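Local coordinates for O-succinylhomoserine sulfhydrylase (PDB 3NDN), which probably makes L-homocysteine from O-succinyl-L-homoserine and hydrogen sulfide with the help of pyridoxal 5'-phosphate, a step on the route to methionine, at residues T327-K341 / G387-L399. Residues are numbered along the deposited sequence; the frame is centred on the assembly and turned at random.
Sequences TVVTFALDCPEDVAK and GLGDGVVRISVGL
F331 and V393 face each other as a hydrogen-bonded pair where strands 328-333 and 392-396 run antiparallel, two adjacent strands of the smaller, C-terminal sheet of this trans-sulfuration enzyme. V393 lays its CB over one face of the F331 ring, a CH-pi contact 4.1 Å from CB to the centroid. The ring reaches its neighbour because chi1 of 70° sets CG between the backbone N and carbonyl carbon; F331 CE2 then meets I395 CD1 at 3.9 Å. Beta-branched valine and isoleucine suit such an extended, buried strand, and L348 of helix 340-350 also packs on V393. The paired amides are joined by nearly linear bonds, such as I395 N to V329 O at 2.9 Å (N-H...O 176°).

On the other face, V328 CG1 packs 3.6 Å from R394 CG, so aliphatic arginine carbons fill the sheet surface while the guanidinium reaches onward to N177. T330 combines two roles: its CG2 touches V392 CG1, and T330 OG1 hydrogen-bonds to P178 O and Q180 NE2. At the strand end, one water joins T327 OG1 to S396 OG, hydroxyls that can each give or take a hydrogen bond. T327 OG1 also hydrogen-bonds to H228 NE2, next in sequence to the lysine predicted to carry the cofactor.

Past the strands the contact opens toward solvent. Exposed E337, bent at chi2 (73°), uses the syn lone pair of OE2 to accept D390 N at 3.1 Å, while a second water links OE1 to G391 N. A340 CB lies 3.8 Å from G391 N, and G389, with no side chain, lets E337 OE1 come close. The E337 carboxylate thus takes the D390 amide directly and the G391 amide through water, which probably stabilises its negative charge and eases repulsion with D390, whose OD2 lies 4.3 Å from E337 OE2.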
ATOM      1  N   THR A 327     -16.122 -11.342 -22.626  1.00 30.81           N
ATOM      2  CA  THR A 327     -16.128  -9.863 -22.569  1.00 30.83           C
ATOM      3  C   THR A 327     -15.348  -9.156 -23.701  1.00 31.43           C
ATOM      4  O   THR A 327     -15.124  -7.941 -23.628  1.00 31.54           O
ATOM      5  CB  THR A 327     -15.559  -9.349 -21.205  1.00 30.97           C
ATOM      6  OG1 THR A 327     -14.173  -9.687 -21.119  1.00 31.12           O
ATOM      7  CG2 THR A 327     -16.313  -9.954 -20.016  1.00 29.95           C
ATOM      8  N   VAL A 328     -14.934  -9.915 -24.725  1.00 31.20           N
ATOM      9  CA  VAL A 328     -14.153  -9.391 -25.866  1.00 31.05           C
ATOM     10  C   VAL A 328     -14.893  -9.645 -27.203  1.00 31.02           C
ATOM     11  O   VAL A 328     -15.395 -10.753 -27.443  1.00 31.24           O
ATOM     12  CB  VAL A 328     -12.755 -10.041 -25.918  1.00 31.02           C
ATOM     13  CG1 VAL A 328     -11.884  -9.395 -26.993  1.00 32.30           C
ATOM     14  CG2 VAL A 328     -12.052  -9.944 -24.558  1.00 30.68           C
ATOM     15  N   VAL A 329     -14.955  -8.619 -28.052  1.00 30.54           N
ATOM     16  CA  VAL A 329     -15.600  -8.702 -29.386  1.00 31.03           C
ATOM     17  C   VAL A 329     -14.608  -8.351 -30.515  1.00 31.44           C
ATOM     18  O   VAL A 329     -14.010  -7.274 -30.500  1.00 31.61           O
ATOM     19  CB  VAL A 329     -16.808  -7.750 -29.485  1.00 30.65           C
ATOM     20  CG1 VAL A 329     -17.568  -7.950 -30.820  1.00 31.62           C
ATOM     21  CG2 VAL A 329     -17.745  -7.925 -28.276  1.00 31.68           C
ATOM     22  N   THR A 330     -14.472  -9.241 -31.498  1.00 32.14           N
ATOM     23  CA  THR A 330     -13.585  -9.030 -32.657  1.00 32.88           C
ATOM     24  C   THR A 330     -14.447  -8.811 -33.922  1.00 33.78           C
ATOM     25  O   THR A 330     -15.456  -9.497 -34.102  1.00 33.96           O
ATOM     26  CB  THR A 330     -12.622 -10.242 -32.823  1.00 32.45           C
ATOM     27  OG1 THR A 330     -11.849 -10.410 -31.620  1.00 32.78           O
ATOM     28  CG2 THR A 330     -11.652 -10.046 -33.999  1.00 32.72           C
ATOM     29  N   PHE A 331     -14.063  -7.851 -34.768  1.00 34.47           N
ATOM     30  CA  PHE A 331     -14.758  -7.610 -36.057  1.00 35.39           C
ATOM     31  C   PHE A 331     -13.847  -7.116 -37.195  1.00 36.48           C
ATOM     32  O   PHE A 331     -12.725  -6.669 -36.957  1.00 36.78           O
ATOM     33  CB  PHE A 331     -15.948  -6.656 -35.876  1.00 35.31           C
ATOM     34  CG  PHE A 331     -15.558  -5.221 -35.570  1.00 35.92           C
ATOM     35  CD1 PHE A 331     -15.596  -4.252 -36.573  1.00 36.73           C
ATOM     36  CD2 PHE A 331     -15.182  -4.838 -34.282  1.00 35.52           C
ATOM     37  CE1 PHE A 331     -15.254  -2.923 -36.308  1.00 36.92           C
ATOM     38  CE2 PHE A 331     -14.843  -3.505 -34.000  1.00 36.74           C
ATOM     39  CZ  PHE A 331     -14.872  -2.548 -35.019  1.00 36.19           C
ATOM     40  N   ALA A 332     -14.359  -7.180 -38.430  1.00 37.33           N
ATOM     41  CA  ALA A 332     -13.636  -6.700 -39.606  1.00 39.06           C
ATOM     42  C   ALA A 332     -14.455  -5.676 -40.393  1.00 40.09           C
ATOM     43  O   ALA A 332     -15.666  -5.857 -40.596  1.00 39.60           O
ATOM     44  CB  ALA A 332     -13.232  -7.874 -40.517  1.00 39.11           C
ATOM     45  N   LEU A 333     -13.784  -4.603 -40.814  1.00 41.07           N
ATOM     46  CA  LEU A 333     -14.396  -3.547 -41.612  1.00 43.20           C
ATOM     47  C   LEU A 333     -14.638  -4.017 -43.046  1.00 44.61           C
ATOM     48  O   LEU A 333     -13.837  -4.780 -43.594  1.00 44.70           O
ATOM     49  CB  LEU A 333     -13.517  -2.288 -41.612  1.00 43.08           C
ATOM     50  CG  LEU A 333     -13.372  -1.530 -40.291  1.00 43.46           C
ATOM     51  CD1 LEU A 333     -12.191  -0.580 -40.324  1.00 43.46           C
ATOM     52  CD2 LEU A 333     -14.645  -0.782 -39.906  1.00 44.26           C
ATOM     53  N   ASP A 334     -15.732  -3.560 -43.649  1.00 46.64           N
ATOM     54  CA  ASP A 334     -16.048  -3.909 -45.044  1.00 48.88           C
ATOM     55  C   ASP A 334     -15.491  -2.847 -45.995  1.00 50.45           C
ATOM     56  O   ASP A 334     -16.105  -1.799 -46.198  1.00 51.13           O
ATOM     57  CB  ASP A 334     -17.557  -4.092 -45.240  1.00 49.23           C
ATOM     58  CG  ASP A 334     -17.922  -4.653 -46.629  1.00 51.45           C
ATOM     59  OD1 ASP A 334     -17.100  -5.352 -47.272  1.00 53.25           O
ATOM     60  OD2 ASP A 334     -19.055  -4.399 -47.076  1.00 53.75           O
ATOM     61  N   CYS A 335     -14.313  -3.125 -46.544  1.00 51.65           N
ATOM     62  CA  CYS A 335     -13.619  -2.224 -47.464  1.00 53.63           C
ATOM     63  C   CYS A 335     -12.499  -2.989 -48.189  1.00 54.79           C
ATOM     64  O   CYS A 335     -12.069  -4.046 -47.713  1.00 54.53           O
ATOM     65  CB  CYS A 335     -13.054  -1.005 -46.716  1.00 53.44           C
ATOM     66  SG  CYS A 335     -11.718  -1.369 -45.548  1.00 54.05           S
ATOM     67  N   PRO A 336     -12.029  -2.474 -49.350  1.00 56.10           N
ATOM     68  CA  PRO A 336     -10.912  -3.134 -50.061  1.00 56.85           C
ATOM     69  C   PRO A 336      -9.659  -3.292 -49.179  1.00 56.88           C
ATOM     70  O   PRO A 336      -9.347  -2.398 -48.379  1.00 56.32           O
ATOM     71  CB  PRO A 336     -10.632  -2.191 -51.235  1.00 57.69           C
ATOM     72  CG  PRO A 336     -11.901  -1.438 -51.442  1.00 57.53           C
ATOM     73  CD  PRO A 336     -12.523  -1.288 -50.079  1.00 56.65           C
ATOM     74  N   GLU A 337      -8.947  -4.412 -49.335  1.00 57.26           N
ATOM     75  CA  GLU A 337      -7.809  -4.737 -48.461  1.00 57.45           C
ATOM     76  C   GLU A 337      -6.614  -3.788 -48.614  1.00 57.75           C
ATOM     77  O   GLU A 337      -5.873  -3.579 -47.649  1.00 57.70           O
ATOM     78  CB  GLU A 337      -7.388  -6.219 -48.600  1.00 57.81           C
ATOM     79  CG  GLU A 337      -6.243  -6.701 -47.651  1.00 57.65           C
ATOM     80  CD  GLU A 337      -6.652  -6.863 -46.171  1.00 57.28           C
ATOM     81  OE1 GLU A 337      -7.864  -6.954 -45.887  1.00 56.48           O
ATOM     82  OE2 GLU A 337      -5.752  -6.914 -45.291  1.00 55.75           O
ATOM     83  N   ASP A 338      -6.438  -3.204 -49.803  1.00 58.32           N
ATOM     84  CA  ASP A 338      -5.328  -2.260 -50.048  1.00 58.55           C
ATOM     85  C   ASP A 338      -5.463  -0.903 -49.326  1.00 57.66           C
ATOM     86  O   ASP A 338      -4.523  -0.096 -49.318  1.00 57.71           O
ATOM     87  CB  ASP A 338      -5.060  -2.063 -51.558  1.00 60.24           C
ATOM     88  CG  ASP A 338      -6.329  -1.794 -52.372  1.00 62.35           C
ATOM     89  OD1 ASP A 338      -7.296  -1.199 -51.844  1.00 64.03           O
ATOM     90  OD2 ASP A 338      -6.354  -2.170 -53.567  1.00 65.82           O
ATOM     91  N   VAL A 339      -6.628  -0.662 -48.724  1.00 56.02           N
ATOM     92  CA  VAL A 339      -6.885   0.567 -47.964  1.00 54.92           C
ATOM     93  C   VAL A 339      -7.366   0.285 -46.510  1.00 52.99           C
ATOM     94  O   VAL A 339      -7.627   1.217 -45.737  1.00 52.59           O
ATOM     95  CB  VAL A 339      -7.867   1.509 -48.740  1.00 55.37           C
ATOM     96  CG1 VAL A 339      -9.312   1.024 -48.634  1.00 55.37           C
ATOM     97  CG2 VAL A 339      -7.745   2.956 -48.260  1.00 56.54           C
ATOM     98  N   ALA A 340      -7.454  -0.999 -46.148  1.00 51.03           N
ATOM     99  CA  ALA A 340      -8.024  -1.423 -44.856  1.00 48.78           C
ATOM    100  C   ALA A 340      -7.257  -0.905 -43.628  1.00 47.61           C
ATOM    101  O   ALA A 340      -7.874  -0.528 -42.629  1.00 46.71           O
ATOM    102  CB  ALA A 340      -8.175  -2.943 -44.803  1.00 48.09           C
ATOM    103  N   LYS A 341      -5.924  -0.878 -43.706  1.00 47.02           N
ATOM    104  CA  LYS A 341      -5.098  -0.343 -42.602  1.00 46.46           C
ATOM    105  C   LYS A 341      -5.449   1.122 -42.309  1.00 46.29           C
ATOM    106  O   LYS A 341      -5.630   1.500 -41.150  1.00 45.49           O
ATOM    107  CB  LYS A 341      -3.590  -0.483 -42.897  1.00 46.85           C
ATOM    108  CG  LYS A 341      -2.673   0.008 -41.757  1.00 47.31           C
ATOM    109  CD  LYS A 341      -1.171  -0.202 -42.050  1.00 49.40           C
ATOM    110  CE  LYS A 341      -0.317   0.264 -40.854  1.00 49.17           C
ATOM    111  NZ  LYS A 341       1.155  -0.017 -40.978  1.00 50.69           N
ATOM    112  N   GLY A 387      -6.589 -15.721 -41.118  1.00 55.14           N
ATOM    113  CA  GLY A 387      -7.651 -14.789 -41.521  1.00 53.35           C
ATOM    114  C   GLY A 387      -7.605 -13.421 -40.849  1.00 51.64           C
ATOM    115  O   GLY A 387      -8.597 -12.689 -40.863  1.00 51.22           O
ATOM    116  N   LEU A 388      -6.453 -13.072 -40.274  1.00 50.15           N
ATOM    117  CA  LEU A 388      -6.280 -11.797 -39.578  1.00 48.56           C
ATOM    118  C   LEU A 388      -5.781 -10.658 -40.490  1.00 48.35           C
ATOM    119  O   LEU A 388      -4.586 -10.320 -40.495  1.00 48.64           O
ATOM    120  CB  LEU A 388      -5.363 -11.984 -38.352  1.00 47.98           C
ATOM    121  CG  LEU A 388      -4.989 -10.775 -37.492  1.00 47.45           C
ATOM    122  CD1 LEU A 388      -6.214 -10.176 -36.829  1.00 46.18           C
ATOM    123  CD2 LEU A 388      -3.934 -11.155 -36.447  1.00 47.57           C
ATOM    124  N   GLY A 389      -6.702 -10.061 -41.250  1.00 47.49           N
ATOM    125  CA  GLY A 389      -6.360  -8.956 -42.162  1.00 46.75           C
ATOM    126  C   GLY A 389      -6.109  -7.616 -41.475  1.00 45.74           C
ATOM    127  O   GLY A 389      -6.336  -7.474 -40.267  1.00 44.57           O
ATOM    128  N   ASP A 390      -5.649  -6.633 -42.254  1.00 45.06           N
ATOM    129  CA  ASP A 390      -5.385  -5.277 -41.761  1.00 44.62           C
ATOM    130  C   ASP A 390      -6.666  -4.506 -41.396  1.00 43.28           C
ATOM    131  O   ASP A 390      -6.591  -3.418 -40.825  1.00 43.08           O
ATOM    132  CB  ASP A 390      -4.561  -4.469 -42.780  1.00 46.11           C
ATOM    133  CG  ASP A 390      -3.048  -4.756 -42.710  1.00 49.31           C
ATOM    134  OD1 ASP A 390      -2.498  -5.036 -41.611  1.00 52.62           O
ATOM    135  OD2 ASP A 390      -2.392  -4.652 -43.766  1.00 52.00           O
ATOM    136  N   GLY A 391      -7.826  -5.076 -41.718  1.00 42.49           N
ATOM    137  CA  GLY A 391      -9.131  -4.478 -41.377  1.00 41.51           C
ATOM    138  C   GLY A 391      -9.767  -4.960 -40.076  1.00 39.98           C
ATOM    139  O   GLY A 391     -10.898  -4.588 -39.748  1.00 39.57           O
ATOM    140  N   VAL A 392      -9.026  -5.754 -39.308  1.00 39.32           N
ATOM    141  CA  VAL A 392      -9.562  -6.357 -38.079  1.00 37.92           C
ATOM    142  C   VAL A 392      -9.311  -5.482 -36.833  1.00 37.05           C
ATOM    143  O   VAL A 392      -8.200  -4.973 -36.637  1.00 37.41           O
ATOM    144  CB  VAL A 392      -8.998  -7.788 -37.874  1.00 38.08           C
ATOM    145  CG1 VAL A 392      -9.418  -8.354 -36.538  1.00 36.73           C
ATOM    146  CG2 VAL A 392      -9.455  -8.711 -39.010  1.00 37.86           C
ATOM    147  N   VAL A 393     -10.364  -5.310 -36.025  1.00 35.61           N
ATOM    148  CA  VAL A 393     -10.367  -4.511 -34.771  1.00 34.99           C
ATOM    149  C   VAL A 393     -10.886  -5.371 -33.590  1.00 34.12           C
ATOM    150  O   VAL A 393     -11.801  -6.183 -33.774  1.00 34.03           O
ATOM    151  CB  VAL A 393     -11.232  -3.212 -34.942  1.00 35.03           C
ATOM    152  CG1 VAL A 393     -11.322  -2.406 -33.649  1.00 34.45           C
ATOM    153  CG2 VAL A 393     -10.664  -2.329 -36.061  1.00 36.22           C
ATOM    154  N   ARG A 394     -10.277  -5.224 -32.403  1.00 33.44           N
ATOM    155  CA  ARG A 394     -10.688  -5.954 -31.178  1.00 32.59           C
ATOM    156  C   ARG A 394     -11.107  -5.003 -30.034  1.00 31.96           C
ATOM    157  O   ARG A 394     -10.336  -4.106 -29.669  1.00 30.95           O
ATOM    158  CB  ARG A 394      -9.540  -6.839 -30.671  1.00 32.33           C
ATOM    159  CG  ARG A 394      -9.981  -7.899 -29.651  1.00 32.57           C
ATOM    160  CD  ARG A 394      -8.799  -8.550 -28.927  1.00 33.79           C
ATOM    161  NE  ARG A 394      -8.100  -7.626 -28.025  1.00 34.48           N
ATOM    162  CZ  ARG A 394      -6.969  -7.919 -27.381  1.00 35.77           C
ATOM    163  NH1 ARG A 394      -6.385  -9.108 -27.545  1.00 34.69           N
ATOM    164  NH2 ARG A 394      -6.403  -7.017 -26.583  1.00 34.83           N
ATOM    165  N   ILE A 395     -12.302  -5.206 -29.464  1.00 30.79           N
ATOM    166  CA  ILE A 395     -12.790  -4.357 -28.353  1.00 31.07           C
ATOM    167  C   ILE A 395     -12.963  -5.157 -27.040  1.00 30.37           C
ATOM    168  O   ILE A 395     -13.625  -6.210 -27.013  1.00 30.56           O
ATOM    169  CB  ILE A 395     -14.117  -3.614 -28.695  1.00 31.56           C
ATOM    170  CG1 ILE A 395     -13.909  -2.642 -29.869  1.00 32.26           C
ATOM    171  CG2 ILE A 395     -14.657  -2.836 -27.465  1.00 31.42           C
ATOM    172  CD1 ILE A 395     -15.205  -2.007 -30.392  1.00 34.68           C
ATOM    173  N   SER A 396     -12.350  -4.654 -25.974  1.00 30.26           N
ATOM    174  CA  SER A 396     -12.463  -5.235 -24.624  1.00 29.21           C
ATOM    175  C   SER A 396     -13.522  -4.469 -23.831  1.00 29.22           C
ATOM    176  O   SER A 396     -13.373  -3.272 -23.587  1.00 29.29           O
ATOM    177  CB  SER A 396     -11.097  -5.206 -23.938  1.00 29.25           C
ATOM    178  OG  SER A 396     -11.119  -5.753 -22.624  1.00 29.50           O
ATOM    179  N   VAL A 397     -14.593  -5.159 -23.435  1.00 29.63           N
ATOM    180  CA  VAL A 397     -15.776  -4.523 -22.796  1.00 30.30           C
ATOM    181  C   VAL A 397     -15.724  -4.462 -21.262  1.00 30.90           C
ATOM    182  O   VAL A 397     -15.586  -5.497 -20.590  1.00 30.45           O
ATOM    183  CB  VAL A 397     -17.095  -5.190 -23.277  1.00 30.73           C
ATOM    184  CG1 VAL A 397     -18.349  -4.564 -22.609  1.00 30.75           C
ATOM    185  CG2 VAL A 397     -17.212  -5.072 -24.811  1.00 30.57           C
ATOM    186  N   GLY A 398     -15.847  -3.240 -20.730  1.00 31.00           N
ATOM    187  CA  GLY A 398     -15.795  -2.968 -19.298  1.00 30.96           C
ATOM    188  C   GLY A 398     -17.171  -2.715 -18.679  1.00 31.29           C
ATOM    189  O   GLY A 398     -18.139  -3.418 -18.980  1.00 30.67           O
ATOM    190  N   LEU A 399     -17.243  -1.701 -17.820  1.00 31.43           N
ATOM    191  CA  LEU A 399     -18.412  -1.449 -16.972  1.00 32.16           C
ATOM    192  C   LEU A 399     -19.151  -0.138 -17.245  1.00 32.93           C
ATOM    193  O   LEU A 399     -20.154   0.162 -16.583  1.00 33.68           O
ATOM    194  CB  LEU A 399     -18.003  -1.550 -15.477  1.00 32.02           C
ATOM    195  CG  LEU A 399     -17.583  -2.921 -14.938  1.00 32.02           C
ATOM    196  CD1 LEU A 399     -17.107  -2.860 -13.464  1.00 31.06           C
ATOM    197  CD2 LEU A 399     -18.700  -3.958 -15.085  1.00 31.77           C
TER
HETATM  198  O   HOH W   1     -12.184  -7.982 -21.204  1.00 29.10           O
HETATM  199  O   HOH W   2      -9.136  -7.414 -43.194  1.00 36.72           O